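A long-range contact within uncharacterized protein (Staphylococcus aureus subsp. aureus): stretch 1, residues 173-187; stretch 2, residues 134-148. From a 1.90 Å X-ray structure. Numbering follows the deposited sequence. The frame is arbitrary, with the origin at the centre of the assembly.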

# COMPACT_ATOMS: atom_id res chain seq x y z
N PHE A 173 1.42 13.71 8.84
CA PHE A 173 0.11 13.13 8.51
C PHE A 173 -1.04 14.13 8.37
O PHE A 173 -2.03 13.85 7.67
CB PHE A 173 -0.22 12.01 9.45
CG PHE A 173 -0.90 12.44 10.63
CD1 PHE A 173 -2.26 12.59 10.60
CD2 PHE A 173 -0.20 12.74 11.79
CE1 PHE A 173 -2.93 12.99 11.63
CE2 PHE A 173 -0.94 13.15 12.90
CZ PHE A 173 -2.30 13.28 12.80
N LEU A 174 -0.89 15.33 8.95
CA LEU A 174 -1.93 16.36 8.79
C LEU A 174 -2.07 16.82 7.37
O LEU A 174 -3.11 17.33 7.02
CB LEU A 174 -1.65 17.57 9.69
CG LEU A 174 -1.83 17.31 11.18
CD1 LEU A 174 -1.24 18.50 11.98
CD2 LEU A 174 -3.29 17.02 11.55
N ILE A 175 -1.01 16.68 6.56
CA ILE A 175 -1.10 17.00 5.12
C ILE A 175 -2.18 16.12 4.46
O ILE A 175 -2.98 16.60 3.63
CB ILE A 175 0.22 16.76 4.39
CG1 ILE A 175 1.36 17.64 4.93
CG2 ILE A 175 0.08 17.06 2.86
CD1 ILE A 175 2.72 17.06 4.41
N TYR A 176 -2.24 14.87 4.87
CA TYR A 176 -3.23 13.90 4.34
C TYR A 176 -4.65 14.19 4.90
O TYR A 176 -5.64 14.14 4.16
CB TYR A 176 -2.81 12.48 4.67
CG TYR A 176 -3.87 11.45 4.32
CD1 TYR A 176 -4.11 11.10 2.97
CD2 TYR A 176 -4.68 10.91 5.28
CE1 TYR A 176 -5.10 10.24 2.60
CE2 TYR A 176 -5.67 9.95 4.94
CZ TYR A 176 -5.86 9.62 3.58
OH TYR A 176 -6.84 8.73 3.11
N VAL A 177 -4.74 14.48 6.19
CA VAL A 177 -6.02 14.83 6.80
C VAL A 177 -6.60 16.05 6.09
O VAL A 177 -7.81 16.11 5.74
CB VAL A 177 -5.82 15.14 8.33
CG1 VAL A 177 -7.01 15.88 8.88
CG2 VAL A 177 -5.61 13.80 9.18
N TYR A 178 -5.73 17.02 5.84
CA TYR A 178 -6.13 18.24 5.15
C TYR A 178 -6.60 17.90 3.73
O TYR A 178 -7.65 18.36 3.29
CB TYR A 178 -4.95 19.20 5.09
CG TYR A 178 -5.26 20.47 4.34
CD1 TYR A 178 -6.01 21.46 4.92
CD2 TYR A 178 -4.79 20.66 3.05
CE1 TYR A 178 -6.27 22.68 4.23
CE2 TYR A 178 -5.07 21.83 2.36
CZ TYR A 178 -5.81 22.81 2.94
OH TYR A 178 -6.07 23.94 2.22
N ALA A 179 -5.80 17.12 3.02
CA ALA A 179 -6.14 16.75 1.65
C ALA A 179 -7.51 16.05 1.53
O ALA A 179 -8.38 16.46 0.69
CB ALA A 179 -5.01 15.86 1.06
N ARG A 180 -7.72 14.99 2.32
CA ARG A 180 -9.04 14.31 2.35
C ARG A 180 -10.17 15.20 2.85
O ARG A 180 -11.30 15.17 2.33
CB ARG A 180 -8.99 13.05 3.18
CG ARG A 180 -8.05 11.97 2.70
CD ARG A 180 -8.26 11.54 1.24
NE ARG A 180 -9.64 11.11 0.94
CZ ARG A 180 -10.17 9.94 1.30
NH1 ARG A 180 -9.48 9.03 2.01
NH2 ARG A 180 -11.42 9.67 0.99
N GLY A 181 -9.90 15.96 3.92
CA GLY A 181 -10.91 16.77 4.53
C GLY A 181 -11.35 17.98 3.70
O GLY A 181 -12.36 18.66 4.05
N THR A 182 -10.58 18.34 2.66
CA THR A 182 -10.94 19.47 1.77
C THR A 182 -11.24 18.97 0.36
O THR A 182 -11.57 19.78 -0.54
CB THR A 182 -9.83 20.51 1.67
OG1 THR A 182 -8.61 19.90 1.22
CG2 THR A 182 -9.62 21.20 3.01
N GLY A 183 -11.12 17.66 0.16
CA GLY A 183 -11.29 17.07 -1.18
C GLY A 183 -10.21 17.46 -2.19
O GLY A 183 -10.44 17.42 -3.39
N LYS A 184 -9.02 17.81 -1.71
CA LYS A 184 -7.91 18.18 -2.60
C LYS A 184 -6.90 17.04 -2.84
O LYS A 184 -5.83 17.28 -3.37
CB LYS A 184 -7.17 19.38 -2.02
CG LYS A 184 -7.96 20.66 -2.07
CD LYS A 184 -7.35 21.73 -1.14
CE LYS A 184 -8.41 22.86 -0.91
NZ LYS A 184 -7.90 24.11 -0.30
N TRP A 185 -7.22 15.83 -2.41
CA TRP A 185 -6.27 14.71 -2.51
C TRP A 185 -5.91 14.38 -3.97
O TRP A 185 -4.76 14.15 -4.27
CB TRP A 185 -6.84 13.46 -1.82
CG TRP A 185 -5.87 12.31 -1.70
CD1 TRP A 185 -4.77 12.25 -0.90
CD2 TRP A 185 -5.97 11.04 -2.34
NE1 TRP A 185 -4.13 11.05 -1.05
CE2 TRP A 185 -4.88 10.26 -1.90
CE3 TRP A 185 -6.91 10.47 -3.22
CZ2 TRP A 185 -4.66 8.97 -2.34
CZ3 TRP A 185 -6.69 9.20 -3.68
CH2 TRP A 185 -5.59 8.43 -3.21
N ILE A 186 -6.90 14.36 -4.85
CA ILE A 186 -6.60 14.17 -6.29
C ILE A 186 -5.71 15.30 -6.87
O ILE A 186 -4.85 15.08 -7.72
CB ILE A 186 -7.88 14.07 -7.13
CG1 ILE A 186 -8.62 12.77 -6.82
CG2 ILE A 186 -7.54 14.19 -8.64
CD1 ILE A 186 -8.01 11.53 -7.43
N ASN A 187 -5.89 16.51 -6.36
CA ASN A 187 -5.08 17.62 -6.81
C ASN A 187 -3.64 17.41 -6.40
O ASN A 187 -2.72 17.68 -7.18
CB ASN A 187 -5.59 18.93 -6.20
CG ASN A 187 -7.04 19.20 -6.53
OD1 ASN A 187 -7.35 20.13 -7.27
ND2 ASN A 187 -7.93 18.37 -5.99
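Stretch 2 (134-148) EPFKTTNSYYAKIAQ

Stretch 2 runs as a helix over 134-137, an extended turn through Thr-138, Thr-139 and Asn-140 (psi 172°, 132° and 119°), and a second helix, 141-147. The latter crosses helix 173-182 at -116°, with axes 7.0 Å apart at closest approach. The CA pairings Tyr-178 to Ala-147 (4.4 Å), Gly-181 to Ala-144 (3.9 Å) and Gly-183 to Thr-139 (4.0 Å) show that stretch 2 is met in reverse order as stretch 1 advances.

Leu-174 CD2 lies 4.0 Å from Ile-146 CG2. Tyr-176 turns its ring edge toward the face of Tyr-143 (centroids 5.5 Å apart, planes at 76°). Val-177 CG1 then approaches Ile-146 CG2, the methyl that Leu-174 also meets, at 3.6 Å. Tyr-143 is a knob among Tyr-176, Val-177, Arg-180 and Gly-181; Ala-147 fills a second hole, with its CB 3.8 Å from Tyr-178 CA.

Arg-180 bonds to stretch 2 through both side chain and backbone. Its NH2 donates to Pro-135 O (2.9 Å, 142°), and its O accepts from Asn-140 N (2.9 Å, 171°), just where the second helix of stretch 2 is about to begin. Phe-136 and Asn-140 cover opposite faces of the guanidinium, while water 1 links Arg-180 NE (2.7 Å) to Thr-138 O (2.6 Å).

Gly-181 permits the close crossing: an ideal CB there would lie 2.4 Å from Ala-147 CB and 2.6 Å from Tyr-143 O, both clashes. Gly-183, with phi 67°, ends the helix in a Schellman motif; its CA is 3.7 Å from Thr-138 O.

Beyond this turn, Trp-185 presents its edge to the face of Phe-136 (centroids 5.1 Å, planes at 62°), with CZ3 3.7 Å from Phe-136 CG. Ile-186 CG1 packs 3.7 Å from Phe-136 O, and water 2 joins Ile-186 N (3.0 Å) to that same oxygen, Phe-136 O (2.5 Å).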

# COMPACT_ATOMS: atom_id res chain seq x y z
N GLU A 134 -15.74 8.60 -6.33
CA GLU A 134 -16.26 9.85 -5.75
C GLU A 134 -15.69 10.16 -4.33
O GLU A 134 -15.35 11.31 -4.01
CB GLU A 134 -17.79 9.90 -5.78
CG GLU A 134 -18.40 11.30 -6.02
CD GLU A 134 -17.94 12.05 -7.32
OE1 GLU A 134 -17.81 11.42 -8.39
OE2 GLU A 134 -17.74 13.29 -7.27
N PRO A 135 -15.59 9.14 -3.47
CA PRO A 135 -14.99 9.34 -2.14
C PRO A 135 -13.57 9.91 -2.16
O PRO A 135 -13.16 10.53 -1.17
CB PRO A 135 -14.97 7.94 -1.55
CG PRO A 135 -16.03 7.24 -2.20
CD PRO A 135 -16.12 7.77 -3.61
N PHE A 136 -12.80 9.66 -3.22
CA PHE A 136 -11.49 10.30 -3.35
C PHE A 136 -11.49 11.69 -3.98
O PHE A 136 -10.58 12.47 -3.75
CB PHE A 136 -10.53 9.41 -4.11
CG PHE A 136 -10.26 8.09 -3.44
CD1 PHE A 136 -10.46 7.91 -2.07
CD2 PHE A 136 -9.79 7.02 -4.18
CE1 PHE A 136 -10.20 6.69 -1.45
CE2 PHE A 136 -9.57 5.80 -3.58
CZ PHE A 136 -9.75 5.64 -2.19
N LYS A 137 -12.51 11.98 -4.77
CA LYS A 137 -12.67 13.27 -5.40
C LYS A 137 -13.28 14.31 -4.45
O LYS A 137 -12.89 15.48 -4.46
CB LYS A 137 -13.57 13.12 -6.62
CG LYS A 137 -12.93 12.35 -7.75
CD LYS A 137 -13.93 12.06 -8.91
CE LYS A 137 -14.47 13.33 -9.54
NZ LYS A 137 -15.64 13.02 -10.36
N THR A 138 -14.20 13.88 -3.60
CA THR A 138 -14.93 14.80 -2.75
C THR A 138 -14.37 14.86 -1.32
O THR A 138 -13.47 14.11 -0.94
CB THR A 138 -16.41 14.40 -2.70
OG1 THR A 138 -16.50 13.12 -2.09
CG2 THR A 138 -17.02 14.30 -4.13
N THR A 139 -14.90 15.80 -0.56
CA THR A 139 -14.58 15.94 0.85
C THR A 139 -14.94 14.70 1.62
O THR A 139 -16.02 14.18 1.45
CB THR A 139 -15.36 17.13 1.44
OG1 THR A 139 -14.76 18.32 0.93
CG2 THR A 139 -15.28 17.15 2.96
N ASN A 140 -14.01 14.23 2.45
CA ASN A 140 -14.28 13.13 3.37
C ASN A 140 -14.72 13.71 4.73
O ASN A 140 -13.97 14.46 5.37
CB ASN A 140 -13.04 12.25 3.51
CG ASN A 140 -13.25 11.05 4.45
OD1 ASN A 140 -13.58 11.20 5.65
ND2 ASN A 140 -12.98 9.86 3.94
N SER A 141 -15.95 13.36 5.12
CA SER A 141 -16.56 13.77 6.41
C SER A 141 -15.72 13.56 7.64
O SER A 141 -15.70 14.39 8.55
CB SER A 141 -17.85 12.93 6.64
OG SER A 141 -18.87 13.42 5.84
N TYR A 142 -15.10 12.39 7.71
CA TYR A 142 -14.31 12.02 8.88
C TYR A 142 -13.15 12.99 9.08
O TYR A 142 -12.83 13.31 10.22
CB TYR A 142 -13.84 10.58 8.75
CG TYR A 142 -13.01 10.08 9.89
CD1 TYR A 142 -13.59 9.44 11.00
CD2 TYR A 142 -11.63 10.20 9.84
CE1 TYR A 142 -12.78 8.99 12.09
CE2 TYR A 142 -10.83 9.76 10.89
CZ TYR A 142 -11.42 9.16 12.02
OH TYR A 142 -10.60 8.70 13.00
N TYR A 143 -12.54 13.46 8.00
CA TYR A 143 -11.36 14.35 8.07
C TYR A 143 -11.64 15.84 8.09
O TYR A 143 -10.75 16.63 8.38
CB TYR A 143 -10.43 14.00 6.90
CG TYR A 143 -9.84 12.62 7.02
CD1 TYR A 143 -8.98 12.30 8.08
CD2 TYR A 143 -10.13 11.64 6.12
CE1 TYR A 143 -8.39 11.01 8.17
CE2 TYR A 143 -9.55 10.36 6.21
CZ TYR A 143 -8.72 10.05 7.27
OH TYR A 143 -8.15 8.79 7.36
N ALA A 144 -12.88 16.23 7.75
CA ALA A 144 -13.24 17.64 7.54
C ALA A 144 -13.01 18.60 8.73
O ALA A 144 -12.48 19.72 8.55
CB ALA A 144 -14.71 17.70 7.05
N LYS A 145 -13.36 18.18 9.95
CA LYS A 145 -13.24 19.09 11.12
C LYS A 145 -11.78 19.48 11.38
O LYS A 145 -11.46 20.66 11.51
CB LYS A 145 -13.80 18.48 12.40
CG LYS A 145 -15.31 18.24 12.43
CD LYS A 145 -15.84 18.31 13.88
CE LYS A 145 -17.30 17.89 13.97
NZ LYS A 145 -18.03 18.44 15.17
N ILE A 146 -10.91 18.47 11.44
CA ILE A 146 -9.50 18.72 11.66
C ILE A 146 -8.94 19.52 10.51
O ILE A 146 -8.17 20.48 10.73
CB ILE A 146 -8.69 17.41 11.92
CG1 ILE A 146 -9.11 16.81 13.27
CG2 ILE A 146 -7.17 17.70 11.96
CD1 ILE A 146 -8.07 15.81 13.84
N ALA A 147 -9.35 19.18 9.28
CA ALA A 147 -8.89 19.91 8.10
C ALA A 147 -9.22 21.40 8.19
O ALA A 147 -8.40 22.24 7.88
CB ALA A 147 -9.43 19.30 6.79
N GLN A 148 -10.41 21.71 8.66
CA GLN A 148 -10.85 23.08 8.87
C GLN A 148 -10.16 23.82 10.03
O GLN A 148 -10.34 25.04 10.15
CB GLN A 148 -12.37 23.07 9.11
CG GLN A 148 -13.12 22.78 7.86
CD GLN A 148 -14.60 22.52 8.10
OE1 GLN A 148 -15.14 22.89 9.14
NE2 GLN A 148 -15.26 21.89 7.12
O HOH W 1 -11.23 12.92 -0.30
O HOH W 2 -9.69 14.85 -3.78